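PDB 5N40: putative invasin from Yersinia pseudotuberculosis IP 31758, which probably acts as a surface adhesin in cell adhesion, carrying a C-type lectin-like domain at the end of a row of immunoglobulin-like domains. Local coordinates for residues T220-S228 with K245-K253; M269-T280 with D341-S351. The protein carries 1 engineered substitution. All coordinates share one frame; numbering follows the deposited sequence.

Contact 1. Residues T220-S228 with K245-K253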
# COMPACT_ATOMS: atom_id res chain seq x y z
N THR A 220 11.22 -12.35 -13.09
CA THR A 220 12.58 -12.70 -13.45
C THR A 220 13.40 -13.26 -12.30
O THR A 220 14.61 -13.46 -12.45
CB THR A 220 13.30 -11.49 -14.06
OG1 THR A 220 13.09 -10.31 -13.26
CG2 THR A 220 12.81 -11.23 -15.47
N SER A 221 12.76 -13.54 -11.15
CA SER A 221 13.42 -14.20 -10.05
C SER A 221 12.70 -15.51 -9.72
O SER A 221 11.47 -15.56 -9.73
CB SER A 221 13.44 -13.31 -8.79
OG SER A 221 14.40 -12.29 -8.91
N PRO A 222 13.43 -16.57 -9.40
CA PRO A 222 12.76 -17.81 -9.01
C PRO A 222 12.17 -17.71 -7.61
O PRO A 222 12.66 -16.96 -6.76
CB PRO A 222 13.87 -18.85 -9.09
CG PRO A 222 15.12 -18.09 -8.84
CD PRO A 222 14.90 -16.69 -9.34
N ASP A 223 11.10 -18.48 -7.38
CA ASP A 223 10.46 -18.56 -6.07
C ASP A 223 11.25 -19.56 -5.24
O ASP A 223 10.88 -20.73 -5.08
CB ASP A 223 9.00 -18.95 -6.19
CG ASP A 223 8.28 -18.95 -4.84
OD1 ASP A 223 8.82 -18.38 -3.87
OD2 ASP A 223 7.18 -19.53 -4.76
N SER A 224 12.39 -19.09 -4.74
CA SER A 224 13.31 -19.88 -3.94
C SER A 224 13.76 -19.05 -2.75
O SER A 224 14.02 -17.86 -2.89
CB SER A 224 14.54 -20.31 -4.75
OG SER A 224 15.60 -20.69 -3.89
N ALA A 225 13.84 -19.68 -1.58
CA ALA A 225 14.34 -18.96 -0.41
C ALA A 225 15.78 -18.49 -0.61
O ALA A 225 16.23 -17.60 0.14
CB ALA A 225 14.24 -19.85 0.83
N GLN A 226 16.50 -19.04 -1.59
CA GLN A 226 17.87 -18.64 -1.89
C GLN A 226 17.96 -17.51 -2.90
O GLN A 226 19.06 -17.00 -3.15
CB GLN A 226 18.68 -19.83 -2.42
CG GLN A 226 18.76 -21.01 -1.47
CD GLN A 226 19.53 -22.16 -2.08
OE1 GLN A 226 19.00 -22.94 -2.87
NE2 GLN A 226 20.80 -22.28 -1.71
N ALA A 227 16.84 -17.11 -3.51
CA ALA A 227 16.85 -16.02 -4.47
C ALA A 227 17.08 -14.68 -3.77
O ALA A 227 16.75 -14.51 -2.59
CB ALA A 227 15.53 -15.97 -5.24
N SER A 228 17.64 -13.73 -4.51
CA SER A 228 17.86 -12.39 -3.97
C SER A 228 16.55 -11.63 -3.85
O SER A 228 16.27 -11.00 -2.82
CB SER A 228 18.84 -11.63 -4.86
OG SER A 228 20.14 -12.19 -4.79
N LYS A 245 13.15 -27.17 -17.79
CA LYS A 245 13.32 -26.63 -16.45
C LYS A 245 13.98 -25.26 -16.50
O LYS A 245 14.85 -25.01 -17.35
CB LYS A 245 14.16 -27.59 -15.60
CG LYS A 245 14.09 -27.37 -14.10
CD LYS A 245 15.08 -28.27 -13.37
CE LYS A 245 14.81 -28.34 -11.88
NZ LYS A 245 14.74 -26.98 -11.27
N ARG A 246 13.57 -24.37 -15.60
CA ARG A 246 14.24 -23.08 -15.50
C ARG A 246 15.72 -23.31 -15.22
O ARG A 246 16.11 -24.37 -14.71
CB ARG A 246 13.62 -22.23 -14.39
CG ARG A 246 13.79 -22.77 -12.99
CD ARG A 246 13.50 -21.69 -11.97
NE ARG A 246 13.52 -22.17 -10.58
CZ ARG A 246 14.62 -22.28 -9.83
NH1 ARG A 246 15.82 -21.96 -10.30
NH2 ARG A 246 14.51 -22.71 -8.58
N PRO A 247 16.57 -22.34 -15.54
CA PRO A 247 17.99 -22.46 -15.16
C PRO A 247 18.15 -22.41 -13.64
O PRO A 247 17.29 -21.92 -12.90
CB PRO A 247 18.64 -21.24 -15.82
CG PRO A 247 17.54 -20.30 -16.10
CD PRO A 247 16.31 -21.13 -16.33
N TYR A 248 19.29 -22.94 -13.19
CA TYR A 248 19.61 -23.02 -11.78
C TYR A 248 20.29 -21.75 -11.29
O TYR A 248 21.13 -21.17 -11.99
CB TYR A 248 20.54 -24.20 -11.50
CG TYR A 248 19.90 -25.57 -11.53
CD1 TYR A 248 19.25 -26.07 -10.42
CD2 TYR A 248 19.96 -26.37 -12.67
CE1 TYR A 248 18.66 -27.33 -10.44
CE2 TYR A 248 19.38 -27.62 -12.70
CZ TYR A 248 18.74 -28.09 -11.58
OH TYR A 248 18.16 -29.34 -11.58
N LEU A 249 19.93 -21.32 -10.08
CA LEU A 249 20.74 -20.34 -9.39
C LEU A 249 22.11 -20.92 -9.05
O LEU A 249 22.25 -22.12 -8.83
CB LEU A 249 20.06 -19.89 -8.09
CG LEU A 249 18.77 -19.07 -8.20
CD1 LEU A 249 18.13 -18.92 -6.81
CD2 LEU A 249 19.02 -17.72 -8.82
N ALA A 250 23.11 -20.05 -9.02
CA ALA A 250 24.43 -20.47 -8.56
C ALA A 250 24.34 -21.11 -7.18
O ALA A 250 24.99 -22.13 -6.91
CB ALA A 250 25.38 -19.27 -8.54
N ALA A 251 23.52 -20.54 -6.30
CA ALA A 251 23.34 -21.08 -4.96
C ALA A 251 22.69 -22.46 -4.97
O ALA A 251 22.79 -23.19 -3.97
CB ALA A 251 22.50 -20.12 -4.12
N GLU A 252 22.02 -22.84 -6.06
CA GLU A 252 21.44 -24.17 -6.20
C GLU A 252 22.43 -25.19 -6.76
O GLU A 252 22.20 -26.40 -6.61
CB GLU A 252 20.20 -24.11 -7.10
CG GLU A 252 19.00 -23.47 -6.42
CD GLU A 252 17.83 -23.19 -7.35
OE1 GLU A 252 18.06 -22.77 -8.50
OE2 GLU A 252 16.67 -23.39 -6.92
N LYS A 253 23.51 -24.75 -7.40
CA LYS A 253 24.52 -25.63 -7.97
C LYS A 253 25.90 -25.10 -7.59
O LYS A 253 26.62 -24.54 -8.42
CB LYS A 253 24.37 -25.73 -9.49
CG LYS A 253 23.11 -26.46 -9.92
CD LYS A 253 23.23 -27.97 -9.70
CE LYS A 253 21.95 -28.69 -10.08
NZ LYS A 253 22.02 -30.16 -9.81
O HOH W 1 12.00 -22.81 -6.95
O HOH W 2 16.36 -23.12 -4.18
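In the C-type lectin-like adhesion domain, Pro222 and Gln226 of the loop after strand 209-217 meet Arg246, Leu249 and Ala251 of a second loop. Pro222 CB lies over the centre of one face of the Arg246 guanidinium, 3.6 Å from Arg246 CZ. The far edge of that group is taken by Glu252. NH1 and NH2 each meet one carboxylate oxygen end-on, on its syn lone pair, with Arg246 NH2 2.8 Å from Glu252 OE2. Glu252 OE1 also accepts from Leu249 N on its anti side, so three N-H groups hold the carboxylate. This pairing fixes the guanidinium face on which the proline rests. Next to it, Pro222 CG packs 3.7 Å from Leu249 CD1, and the same methyl reaches Ala227 CA. The Gln226 chain is extended beyond CG (chi2 178°) and spans to the other loop. Gln226 NE2 makes a weak bond to Ala251 O at 3.1 Å, bent to 133°. A water joins Ser224 OG, Gln226 OE1 and Glu252 OE2. Ser224 OG also accepts from Gln226 N at 3.0 Å, an ST turn. Around the contact, Trp267 of strand 265-269 touches both Pro222 and Leu249, and Glu235 forms a second salt bridge with Arg246. Asp223 pairs with Arg116 and Arg153, tying the loop back to the preceding immunoglobulin-like domain.

Contact 2. Residues M269-T280 with D341-S351; sequences MFNQSQAVAMCT and DVDGNYNVSCS
Val348 packs against helix 272-278, between Phe270, Ala275 and Met278, in the tight part of the contact. Val348 CG2 lies 3.6 Å from both Ala275 CB and Phe270 CD1, while CG1 meets Met278 CE, the two side chains reaching tip to tip. Met278 bends at its last torsion (chi3 65°), which sets CE over the rim of one face of the Phe270 ring. Buried Met269 folds over the 345-347 chain, with Met269 SD 3.2 Å from Asn347 OD1; Asn347 ND2 bonds to Gln309 O. The disulfide Cys279-Cys350, SG to SG 2.0 Å, ties the end of the helix to the C-terminal segment, consistent with the helix-to-last-strand disulfide of C-type lectin-like folds. Phe270 and Tyr346 form a single antiparallel hydrogen-bonded bridge, with Tyr346 N to Phe270 O at 2.9 Å and almost straight. At the helix start, Asn271 and Gln274 form a capping box, Asn271 OD1 taking Gln274 N at 2.8 Å. Gln272 N bonds to Asp341 O, linking this helix start to the short helix 340-343.

The looser side holds the exposed residues Ser273, Val342, Asn345 and Thr280. Asn271 ND2 makes a weak bond to Val342 O at 3.4 Å, and a water joins Ser273 N to Asp341 O. Another water spans Thr280 N and Ser351 O. Strand 311-313 adjoins the contact: Arg312 bonds to Phe270 O and Gly344 O, and Ser313 O takes Gln272 NE2. Asp341 bonds to His322 of strand 321-325, and strand 242-245 runs beside Ser349 and Ser351.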
# COMPACT_ATOMS: atom_id res chain seq x y z
N MET A 269 26.32 -21.50 -14.55
CA MET A 269 26.59 -21.62 -15.98
C MET A 269 27.53 -22.80 -16.21
O MET A 269 28.32 -23.16 -15.34
CB MET A 269 27.20 -20.33 -16.54
CG MET A 269 26.40 -19.08 -16.22
SD MET A 269 24.75 -19.04 -16.97
CE MET A 269 25.11 -18.29 -18.55
N PHE A 270 27.43 -23.40 -17.40
CA PHE A 270 27.99 -24.72 -17.65
C PHE A 270 28.61 -24.80 -19.03
O PHE A 270 28.15 -24.16 -19.98
CB PHE A 270 26.91 -25.81 -17.54
CG PHE A 270 26.14 -25.78 -16.26
CD1 PHE A 270 25.06 -24.92 -16.10
CD2 PHE A 270 26.48 -26.62 -15.22
CE1 PHE A 270 24.36 -24.90 -14.91
CE2 PHE A 270 25.78 -26.60 -14.03
CZ PHE A 270 24.71 -25.74 -13.88
N ASN A 271 29.67 -25.60 -19.14
CA ASN A 271 30.14 -26.02 -20.46
C ASN A 271 29.39 -27.29 -20.85
O ASN A 271 28.55 -27.80 -20.10
CB ASN A 271 31.66 -26.23 -20.47
CG ASN A 271 32.12 -27.37 -19.57
OD1 ASN A 271 31.33 -28.20 -19.13
ND2 ASN A 271 33.43 -27.41 -19.32
N GLN A 272 29.69 -27.81 -22.03
CA GLN A 272 28.90 -28.92 -22.57
C GLN A 272 29.01 -30.16 -21.69
O GLN A 272 28.00 -30.82 -21.40
CB GLN A 272 29.32 -29.22 -24.00
CG GLN A 272 28.38 -30.15 -24.73
CD GLN A 272 27.04 -29.51 -25.09
OE1 GLN A 272 26.92 -28.28 -25.17
NE2 GLN A 272 26.04 -30.34 -25.33
N SER A 273 30.23 -30.52 -21.28
CA SER A 273 30.39 -31.75 -20.51
C SER A 273 29.70 -31.66 -19.15
O SER A 273 29.10 -32.64 -18.68
CB SER A 273 31.87 -32.08 -20.34
OG SER A 273 32.55 -31.05 -19.66
N GLN A 274 29.76 -30.49 -18.51
CA GLN A 274 29.06 -30.31 -17.24
C GLN A 274 27.56 -30.45 -17.42
O GLN A 274 26.87 -31.05 -16.57
CB GLN A 274 29.38 -28.93 -16.66
CG GLN A 274 30.76 -28.77 -16.08
CD GLN A 274 31.00 -27.34 -15.65
OE1 GLN A 274 30.82 -26.41 -16.44
NE2 GLN A 274 31.38 -27.16 -14.39
N ALA A 275 27.02 -29.88 -18.49
CA ALA A 275 25.58 -29.92 -18.72
C ALA A 275 25.09 -31.36 -18.86
O ALA A 275 24.15 -31.78 -18.17
CB ALA A 275 25.22 -29.11 -19.96
N VAL A 276 25.72 -32.13 -19.74
CA VAL A 276 25.24 -33.48 -20.01
C VAL A 276 25.45 -34.39 -18.80
O VAL A 276 24.71 -35.36 -18.61
CB VAL A 276 25.91 -34.05 -21.27
CG1 VAL A 276 25.64 -33.16 -22.46
CG2 VAL A 276 27.42 -34.21 -21.06
N ALA A 277 26.45 -34.09 -17.97
CA ALA A 277 26.60 -34.84 -16.73
C ALA A 277 25.50 -34.51 -15.74
O ALA A 277 25.19 -35.35 -14.88
CB ALA A 277 27.97 -34.56 -16.11
N MET A 278 24.89 -33.33 -15.84
CA MET A 278 23.89 -32.90 -14.88
C MET A 278 22.48 -33.37 -15.24
O MET A 278 21.70 -33.72 -14.35
CB MET A 278 23.90 -31.37 -14.77
CG MET A 278 22.81 -30.80 -13.89
SD MET A 278 22.95 -29.02 -13.71
CE MET A 278 22.64 -28.47 -15.38
N CYS A 279 22.14 -33.36 -16.52
CA CYS A 279 20.77 -33.68 -16.93
C CYS A 279 20.74 -33.93 -18.43
O CYS A 279 21.75 -33.81 -19.13
CB CYS A 279 19.82 -32.55 -16.54
SG CYS A 279 20.14 -30.99 -17.40
N THR A 280 19.56 -34.29 -18.92
CA THR A 280 19.32 -34.39 -20.36
C THR A 280 19.21 -32.99 -20.94
O THR A 280 18.37 -32.19 -20.49
CB THR A 280 18.05 -35.19 -20.64
OG1 THR A 280 18.17 -36.50 -20.08
CG2 THR A 280 17.80 -35.31 -22.14
N ASP A 341 32.16 -25.50 -26.73
CA ASP A 341 31.75 -26.64 -25.91
C ASP A 341 32.56 -26.72 -24.62
O ASP A 341 32.04 -27.21 -23.61
CB ASP A 341 31.91 -27.95 -26.69
CG ASP A 341 30.65 -28.35 -27.43
OD1 ASP A 341 29.85 -27.46 -27.80
OD2 ASP A 341 30.46 -29.57 -27.64
N VAL A 342 33.81 -26.28 -24.64
CA VAL A 342 34.71 -26.43 -23.51
C VAL A 342 34.82 -25.15 -22.70
O VAL A 342 34.71 -25.17 -21.47
CB VAL A 342 36.10 -26.90 -24.00
CG1 VAL A 342 37.12 -26.89 -22.87
CG2 VAL A 342 36.01 -28.30 -24.61
N ASP A 343 35.05 -24.02 -23.37
CA ASP A 343 35.29 -22.76 -22.68
C ASP A 343 34.02 -21.94 -22.46
O ASP A 343 34.04 -21.01 -21.65
CB ASP A 343 36.29 -21.91 -23.47
CG ASP A 343 37.62 -22.60 -23.66
OD1 ASP A 343 37.96 -23.48 -22.84
OD2 ASP A 343 38.33 -22.27 -24.63
N GLY A 344 32.93 -22.27 -23.16
CA GLY A 344 31.69 -21.52 -23.01
C GLY A 344 30.97 -21.87 -21.72
O GLY A 344 30.76 -23.05 -21.42
N ASN A 345 30.60 -20.85 -20.95
CA ASN A 345 29.80 -21.01 -19.74
C ASN A 345 28.41 -20.46 -20.06
O ASN A 345 28.19 -19.24 -20.01
CB ASN A 345 30.43 -20.31 -18.55
CG ASN A 345 31.66 -21.03 -18.04
OD1 ASN A 345 31.71 -22.27 -18.01
ND2 ASN A 345 32.67 -20.27 -17.64
N TYR A 346 27.50 -21.35 -20.40
CA TYR A 346 26.20 -21.00 -20.95
C TYR A 346 25.10 -21.51 -20.04
O TYR A 346 25.33 -22.27 -19.10
CB TYR A 346 26.04 -21.59 -22.37
CG TYR A 346 27.11 -21.20 -23.35
CD1 TYR A 346 27.83 -20.01 -23.22
CD2 TYR A 346 27.41 -22.02 -24.44
CE1 TYR A 346 28.80 -19.66 -24.13
CE2 TYR A 346 28.38 -21.67 -25.35
CZ TYR A 346 29.08 -20.49 -25.19
OH TYR A 346 30.05 -20.15 -26.11
N ASN A 347 23.87 -21.09 -20.34
CA ASN A 347 22.72 -21.54 -19.59
C ASN A 347 22.37 -22.98 -19.95
O ASN A 347 22.61 -23.44 -21.07
CB ASN A 347 21.51 -20.66 -19.88
CG ASN A 347 21.56 -19.32 -19.16
OD1 ASN A 347 21.67 -19.27 -17.94
ND2 ASN A 347 21.48 -18.23 -19.92
N VAL A 348 21.79 -23.69 -18.98
CA VAL A 348 21.25 -25.02 -19.22
C VAL A 348 19.81 -25.08 -18.71
O VAL A 348 19.55 -24.88 -17.52
CB VAL A 348 22.10 -26.12 -18.56
CG1 VAL A 348 21.47 -27.49 -18.78
CG2 VAL A 348 23.51 -26.10 -19.11
N SER A 349 18.88 -25.32 -19.63
CA SER A 349 17.52 -25.72 -19.31
C SER A 349 17.43 -27.22 -19.52
O SER A 349 17.57 -27.72 -20.64
CB SER A 349 16.50 -24.98 -20.18
OG SER A 349 15.20 -25.49 -19.96
N CYS A 350 17.19 -27.95 -18.43
CA CYS A 350 17.14 -29.40 -18.49
C CYS A 350 15.82 -29.87 -19.10
O CYS A 350 14.77 -29.25 -18.90
CB CYS A 350 17.32 -29.97 -17.08
SG CYS A 350 18.99 -29.66 -16.36
N SER A 351 15.90 -30.96 -19.85
CA SER A 351 14.71 -31.61 -20.40
C SER A 351 14.21 -32.63 -19.39
O SER A 351 14.98 -33.48 -18.93
CB SER A 351 15.04 -32.28 -21.74
OG SER A 351 13.87 -32.80 -22.35
O HOH W 3 32.89 -29.40 -22.55
O HOH W 4 16.96 -34.38 -17.35

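Overall arrangement
Two immunoglobulin-like domains come first, and both contacts lie in the adhesion domain that follows. They are in series and do not nest or cross. Contact 1 closes a short loop that encloses strand 236-239 and most of strand 242-245. Contact 2 then closes a larger loop of 60 residues, which holds helices 284-293 and 298-301 and the small sheet around strand 321-325. It brings the C-terminal segment back beside helix 272-278. The centres of contact 1 and contact 2 are about 16 Å apart. The two contacts also touch: Lys245 O probably bonds to Ser349 OG, Lys245 N probably bonds to Cys350 O, and Met278 packs against Tyr248 and Lys253.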